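Local coordinates for nuclease NucT (Helicobacter pylori, PDB 6EHI), which is a nuclease of the phospholipase D-like (PLD) superfamily, built on a mixed beta-sheet flanked by helices, at residues Ile27-Phe41 / Val53-Asp65. The protein carries 1 engineered substitution. Residues are numbered along the deposited sequence; the frame is centred on the assembly and turned at random.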
loop_
_atom_site.group_PDB
_atom_site.type_symbol
_atom_site.label_atom_id
_atom_site.label_comp_id
_atom_site.label_asym_id
_atom_site.label_seq_id
_atom_site.Cartn_x
_atom_site.Cartn_y
_atom_site.Cartn_z
ATOM N N ILE A 27 8.163 16.058 0.083
ATOM C CA ILE A 27 9.616 15.752 0.252
ATOM C C ILE A 27 10.426 17.048 0.094
ATOM O O ILE A 27 11.315 17.305 0.898
ATOM C CB ILE A 27 10.109 14.704 -0.793
ATOM C CG1 ILE A 27 9.524 13.340 -0.472
ATOM C CG2 ILE A 27 11.624 14.681 -0.925
ATOM C CD1 ILE A 27 9.719 12.396 -1.632
ATOM N N SER A 28 10.117 17.762 -0.974
ATOM C CA SER A 28 10.806 18.970 -1.400
ATOM C C SER A 28 10.771 20.050 -0.389
ATOM O O SER A 28 11.815 20.646 -0.130
ATOM C CB SER A 28 10.251 19.448 -2.691
ATOM O OG SER A 28 10.667 18.522 -3.618
ATOM N N SER A 29 9.631 20.237 0.272
ATOM C CA SER A 29 9.520 21.279 1.259
ATOM C C SER A 29 9.900 20.861 2.700
ATOM O O SER A 29 9.673 21.624 3.625
ATOM C CB SER A 29 8.113 21.897 1.178
ATOM O OG SER A 29 7.872 22.392 -0.161
ATOM N N ALA A 30 10.388 19.639 2.951
ATOM C CA ALA A 30 10.852 19.255 4.280
ATOM C C ALA A 30 11.884 20.256 4.810
ATOM O O ALA A 30 12.700 20.806 4.085
ATOM C CB ALA A 30 11.459 17.858 4.352
ATOM N N ARG A 31 11.764 20.519 6.078
ATOM C CA ARG A 31 12.634 21.476 6.762
ATOM C C ARG A 31 13.641 20.796 7.664
ATOM O O ARG A 31 14.594 21.454 8.069
ATOM C CB ARG A 31 11.796 22.431 7.637
ATOM C CG ARG A 31 10.636 23.044 6.896
ATOM C CD ARG A 31 9.914 24.093 7.729
ATOM N NE ARG A 31 8.966 24.795 6.854
ATOM C CZ ARG A 31 8.164 25.802 7.233
ATOM N NH1 ARG A 31 8.166 26.280 8.483
ATOM N NH2 ARG A 31 7.345 26.338 6.325
ATOM N N GLU A 32 13.430 19.511 8.008
ATOM C CA GLU A 32 14.298 18.748 8.933
ATOM C C GLU A 32 14.745 17.374 8.493
ATOM O O GLU A 32 15.942 17.046 8.550
ATOM C CB GLU A 32 13.551 18.526 10.267
ATOM C CG GLU A 32 13.160 19.836 10.958
ATOM C CD GLU A 32 14.374 20.619 11.421
ATOM O OE1 GLU A 32 15.354 19.956 11.838
ATOM O OE2 GLU A 32 14.345 21.873 11.395
ATOM N N SER A 33 13.770 16.532 8.154
ATOM C CA SER A 33 14.071 15.143 7.893
ATOM C C SER A 33 13.074 14.461 6.974
ATOM O O SER A 33 11.894 14.865 6.836
ATOM C CB SER A 33 14.114 14.319 9.168
ATOM O OG SER A 33 12.875 14.290 9.816
ATOM N N VAL A 34 13.609 13.446 6.297
ATOM C CA VAL A 34 12.799 12.639 5.381
ATOM C C VAL A 34 13.183 11.206 5.628
ATOM O O VAL A 34 14.362 10.819 5.499
ATOM C CB VAL A 34 12.988 13.035 3.898
ATOM C CG1 VAL A 34 12.241 12.067 3.004
ATOM C CG2 VAL A 34 12.516 14.437 3.615
ATOM N N LYS A 35 12.190 10.412 6.047
ATOM C CA LYS A 35 12.365 9.044 6.356
ATOM C C LYS A 35 11.514 8.209 5.435
ATOM O O LYS A 35 10.289 8.386 5.364
ATOM C CB LYS A 35 12.009 8.780 7.819
ATOM C CG LYS A 35 12.981 9.469 8.857
ATOM C CD LYS A 35 12.486 9.343 10.299
ATOM C CE LYS A 35 13.360 10.124 11.247
ATOM N NZ LYS A 35 14.620 9.352 11.452
ATOM N N ILE A 36 12.150 7.273 4.704
ATOM C CA ILE A 36 11.403 6.560 3.654
ATOM C C ILE A 36 11.663 5.091 3.780
ATOM O O ILE A 36 12.810 4.658 4.028
ATOM C CB ILE A 36 11.863 6.988 2.251
ATOM C CG1 ILE A 36 11.530 8.447 2.008
ATOM C CG2 ILE A 36 11.335 6.087 1.114
ATOM C CD1 ILE A 36 12.392 9.209 0.969
ATOM N N ALA A 37 10.605 4.279 3.682
ATOM C CA ALA A 37 10.743 2.832 3.461
ATOM C C ALA A 37 10.004 2.493 2.207
ATOM O O ALA A 37 8.830 2.837 2.131
ATOM C CB ALA A 37 10.184 2.100 4.626
ATOM N N ILE A 38 10.687 1.946 1.200
ATOM C CA ILE A 38 10.092 1.717 -0.110
ATOM C C ILE A 38 10.493 0.416 -0.681
ATOM O O ILE A 38 11.662 0.108 -0.741
ATOM C CB ILE A 38 10.453 2.899 -1.026
ATOM C CG1 ILE A 38 9.691 2.867 -2.364
ATOM C CG2 ILE A 38 11.956 3.121 -1.139
ATOM C CD1 ILE A 38 8.202 3.019 -2.211
ATOM N N TYR A 39 9.503 -0.344 -1.193
ATOM C CA TYR A 39 9.721 -1.610 -1.855
ATOM C C TYR A 39 10.474 -1.419 -3.160
ATOM O O TYR A 39 11.604 -1.939 -3.322
ATOM C CB TYR A 39 8.361 -2.371 -2.111
ATOM C CG TYR A 39 8.575 -3.612 -2.891
ATOM C CD1 TYR A 39 9.049 -4.776 -2.257
ATOM C CD2 TYR A 39 8.398 -3.627 -4.298
ATOM C CE1 TYR A 39 9.304 -5.913 -2.976
ATOM C CE2 TYR A 39 8.690 -4.761 -5.018
ATOM C CZ TYR A 39 9.186 -5.895 -4.317
ATOM O OH TYR A 39 9.437 -7.098 -4.967
ATOM N N SER A 40 9.872 -0.672 -4.127
ATOM C CA SER A 40 10.515 -0.405 -5.407
ATOM C C SER A 40 10.502 1.103 -5.633
ATOM O O SER A 40 9.472 1.738 -5.441
ATOM C CB SER A 40 9.783 -1.126 -6.563
ATOM O OG SER A 40 10.101 -0.580 -7.835
ATOM N N PHE A 41 11.638 1.659 -6.068
ATOM C CA PHE A 41 11.795 3.066 -6.209
ATOM C C PHE A 41 12.710 3.284 -7.434
ATOM O O PHE A 41 13.927 3.211 -7.364
ATOM C CB PHE A 41 12.358 3.653 -4.919
ATOM C CG PHE A 41 12.644 5.108 -4.922
ATOM C CD1 PHE A 41 12.280 5.973 -5.988
ATOM C CD2 PHE A 41 13.396 5.640 -3.898
ATOM C CE1 PHE A 41 12.597 7.320 -5.974
ATOM C CE2 PHE A 41 13.761 6.994 -3.855
ATOM C CZ PHE A 41 13.289 7.876 -4.869
ATOM N N VAL A 53 16.253 18.292 -1.701
ATOM C CA VAL A 53 16.112 18.619 -0.335
ATOM C C VAL A 53 17.351 18.251 0.527
ATOM O O VAL A 53 17.762 19.044 1.382
ATOM C CB VAL A 53 14.762 18.107 0.209
ATOM C CG1 VAL A 53 14.827 16.621 0.457
ATOM C CG2 VAL A 53 14.364 18.908 1.418
ATOM N N ALA A 54 18.016 17.117 0.250
ATOM C CA ALA A 54 19.275 16.734 0.897
ATOM C C ALA A 54 20.304 17.854 0.595
ATOM O O ALA A 54 21.087 18.205 1.457
ATOM C CB ALA A 54 19.809 15.410 0.367
ATOM N N SER A 55 20.207 18.467 -0.570
ATOM C CA SER A 55 21.168 19.585 -0.908
ATOM C C SER A 55 20.976 20.832 -0.026
ATOM O O SER A 55 21.846 21.697 0.054
ATOM C CB SER A 55 21.068 19.998 -2.358
ATOM O OG SER A 55 21.675 19.049 -3.169
ATOM N N ARG A 56 19.865 20.901 0.673
ATOM C CA ARG A 56 19.549 22.052 1.525
ATOM C C ARG A 56 19.890 21.753 2.985
ATOM O O ARG A 56 19.602 22.575 3.860
ATOM C CB ARG A 56 18.050 22.491 1.330
ATOM C CG ARG A 56 17.768 23.142 -0.023
ATOM C CD ARG A 56 16.376 23.788 -0.253
ATOM N NE ARG A 56 15.226 22.926 0.077
ATOM C CZ ARG A 56 14.628 22.890 1.292
ATOM N NH1 ARG A 56 13.572 22.109 1.513
ATOM N NH2 ARG A 56 15.071 23.624 2.311
ATOM N N GLY A 57 20.482 20.588 3.260
ATOM C CA GLY A 57 20.900 20.148 4.550
ATOM C C GLY A 57 19.945 19.250 5.345
ATOM O O GLY A 57 20.273 18.815 6.409
ATOM N N ILE A 58 18.825 18.863 4.731
ATOM C CA ILE A 58 17.885 17.936 5.382
ATOM C C ILE A 58 18.442 16.534 5.386
ATOM O O ILE A 58 19.011 16.071 4.384
ATOM C CB ILE A 58 16.512 18.027 4.666
ATOM C CG1 ILE A 58 15.665 19.279 5.072
ATOM C CG2 ILE A 58 15.628 16.799 4.957
ATOM C CD1 ILE A 58 16.111 20.575 4.504
ATOM N N LYS A 59 18.242 15.816 6.476
ATOM C CA LYS A 59 18.700 14.444 6.613
ATOM C C LYS A 59 17.661 13.499 5.993
ATOM O O LYS A 59 16.521 13.485 6.410
ATOM C CB LYS A 59 18.893 14.106 8.055
ATOM C CG LYS A 59 20.042 14.928 8.659
ATOM C CD LYS A 59 20.292 14.608 10.121
ATOM C CE LYS A 59 21.538 13.754 10.281
ATOM N NZ LYS A 59 21.732 13.544 11.749
ATOM N N VAL A 60 18.115 12.649 5.075
ATOM C CA VAL A 60 17.301 11.706 4.393
ATOM C C VAL A 60 17.754 10.294 4.701
ATOM O O VAL A 60 18.949 9.973 4.691
ATOM C CB VAL A 60 17.386 11.958 2.900
ATOM C CG1 VAL A 60 16.539 10.969 2.170
ATOM C CG2 VAL A 60 16.968 13.370 2.600
ATOM N N GLN A 61 16.809 9.428 5.004
ATOM C CA GLN A 61 17.082 8.009 5.254
ATOM C C GLN A 61 16.101 7.200 4.376
ATOM O O GLN A 61 14.937 7.563 4.290
ATOM C CB GLN A 61 16.810 7.695 6.690
ATOM C CG GLN A 61 17.817 8.392 7.596
ATOM C CD GLN A 61 17.482 8.283 9.068
ATOM O OE1 GLN A 61 16.325 8.484 9.466
ATOM N NE2 GLN A 61 18.483 7.893 9.888
ATOM N N ILE A 62 16.612 6.223 3.664
ATOM C CA ILE A 62 15.791 5.407 2.751
ATOM C C ILE A 62 16.079 3.961 2.984
ATOM O O ILE A 62 17.222 3.571 2.818
ATOM C CB ILE A 62 16.127 5.773 1.306
ATOM C CG1 ILE A 62 16.161 7.296 1.139
ATOM C CG2 ILE A 62 15.088 5.147 0.348
ATOM C CD1 ILE A 62 16.465 7.733 -0.268
ATOM N N ILE A 63 15.105 3.178 3.460
ATOM C CA ILE A 63 15.166 1.695 3.551
ATOM C C ILE A 63 14.532 1.121 2.286
ATOM O O ILE A 63 13.345 1.399 2.028
ATOM C CB ILE A 63 14.419 1.166 4.801
ATOM C CG1 ILE A 63 14.899 1.906 6.065
ATOM C CG2 ILE A 63 14.499 -0.325 4.820
ATOM C CD1 ILE A 63 14.163 1.595 7.369
ATOM N N TYR A 64 15.311 0.438 1.432
ATOM C CA TYR A 64 14.817 -0.268 0.247
ATOM C C TYR A 64 14.613 -1.756 0.488
ATOM O O TYR A 64 15.443 -2.431 1.210
ATOM C CB TYR A 64 15.835 -0.130 -0.828
ATOM C CG TYR A 64 16.128 1.206 -1.467
ATOM C CD1 TYR A 64 16.924 2.214 -0.817
ATOM C CD2 TYR A 64 15.544 1.545 -2.710
ATOM C CE1 TYR A 64 17.225 3.407 -1.439
ATOM C CE2 TYR A 64 15.817 2.752 -3.305
ATOM C CZ TYR A 64 16.648 3.684 -2.681
ATOM O OH TYR A 64 16.903 4.908 -3.259
ATOM N N ASP A 65 13.626 -2.391 -0.139
ATOM C CA ASP A 65 13.594 -3.872 -0.143
ATOM C C ASP A 65 14.935 -4.494 -0.662
ATOM O O ASP A 65 15.471 -4.053 -1.703
ATOM C CB ASP A 65 12.414 -4.425 -0.941
ATOM C CG ASP A 65 12.442 -5.932 -1.109
ATOM O OD1 ASP A 65 12.117 -6.591 -0.139
ATOM O OD2 ASP A 65 12.786 -6.461 -2.229
HETATM O O HOH W 1 14.104 21.115 -1.796
HETATM O O HOH W 2 11.619 -8.397 -3.854
#
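Arg56 reaches across to the end of helix 16-28 and the loop after it, and ties the two together through NH1, which donates to Ser28 O at 2.8 Å, close to the guanidinium plane, and to Ala30 O at 3.0 Å, somewhat tilted from it. A water links Arg56 NE back to Ser28 O, giving that carbonyl a second donor. The bend at chi3 (-51°) turns the guanidinium so that its edge meets these carbonyls. Next to it, Val53 rests both methyls on Ile27 O, while Ile58 lays CD1 against Ala30 O and CG2 beside Val34 CG2.

Further along, strands 33-38 and 59-65 run parallel. Gln61 is held by both neighbours of Lys35: its N donates to Val34 O and its O accepts from Ile36 N; the next pair of bonds joins Ile63 to Ile36 and Ile38. On the face with Ala37 and Ile63, Lys35 and Gln61 lie side by side, and a turn at chi4 (-76°) lets Lys35 NZ donate a 2.8 Å hydrogen bond to Gln61 OE1; helix 142-158 packs over this face. On the other face, Ile62 CG2 sits near the CG2 atoms of Ile36 and Ile38, at 3.9 Å and 4.0 Å.

At the C-terminal ends, Phe41 and Tyr64 have nearly parallel rings (12°) slid so far apart that they barely overlap, and Tyr64 OH is hydrogen-bonded to Thr76. Tyr39 lies alongside Asp65, CE1 3.6 Å from OD2, with a water joining the hydroxyl to that oxygen. Asp65 is fixed from outside as well, OD2 capping Ser68 N and OD1 accepting from Met105 N. The two strands, with helix 44-54 between them in the chain, form a beta-alpha-beta crossover inside the mixed sheet of the PLD-like fold.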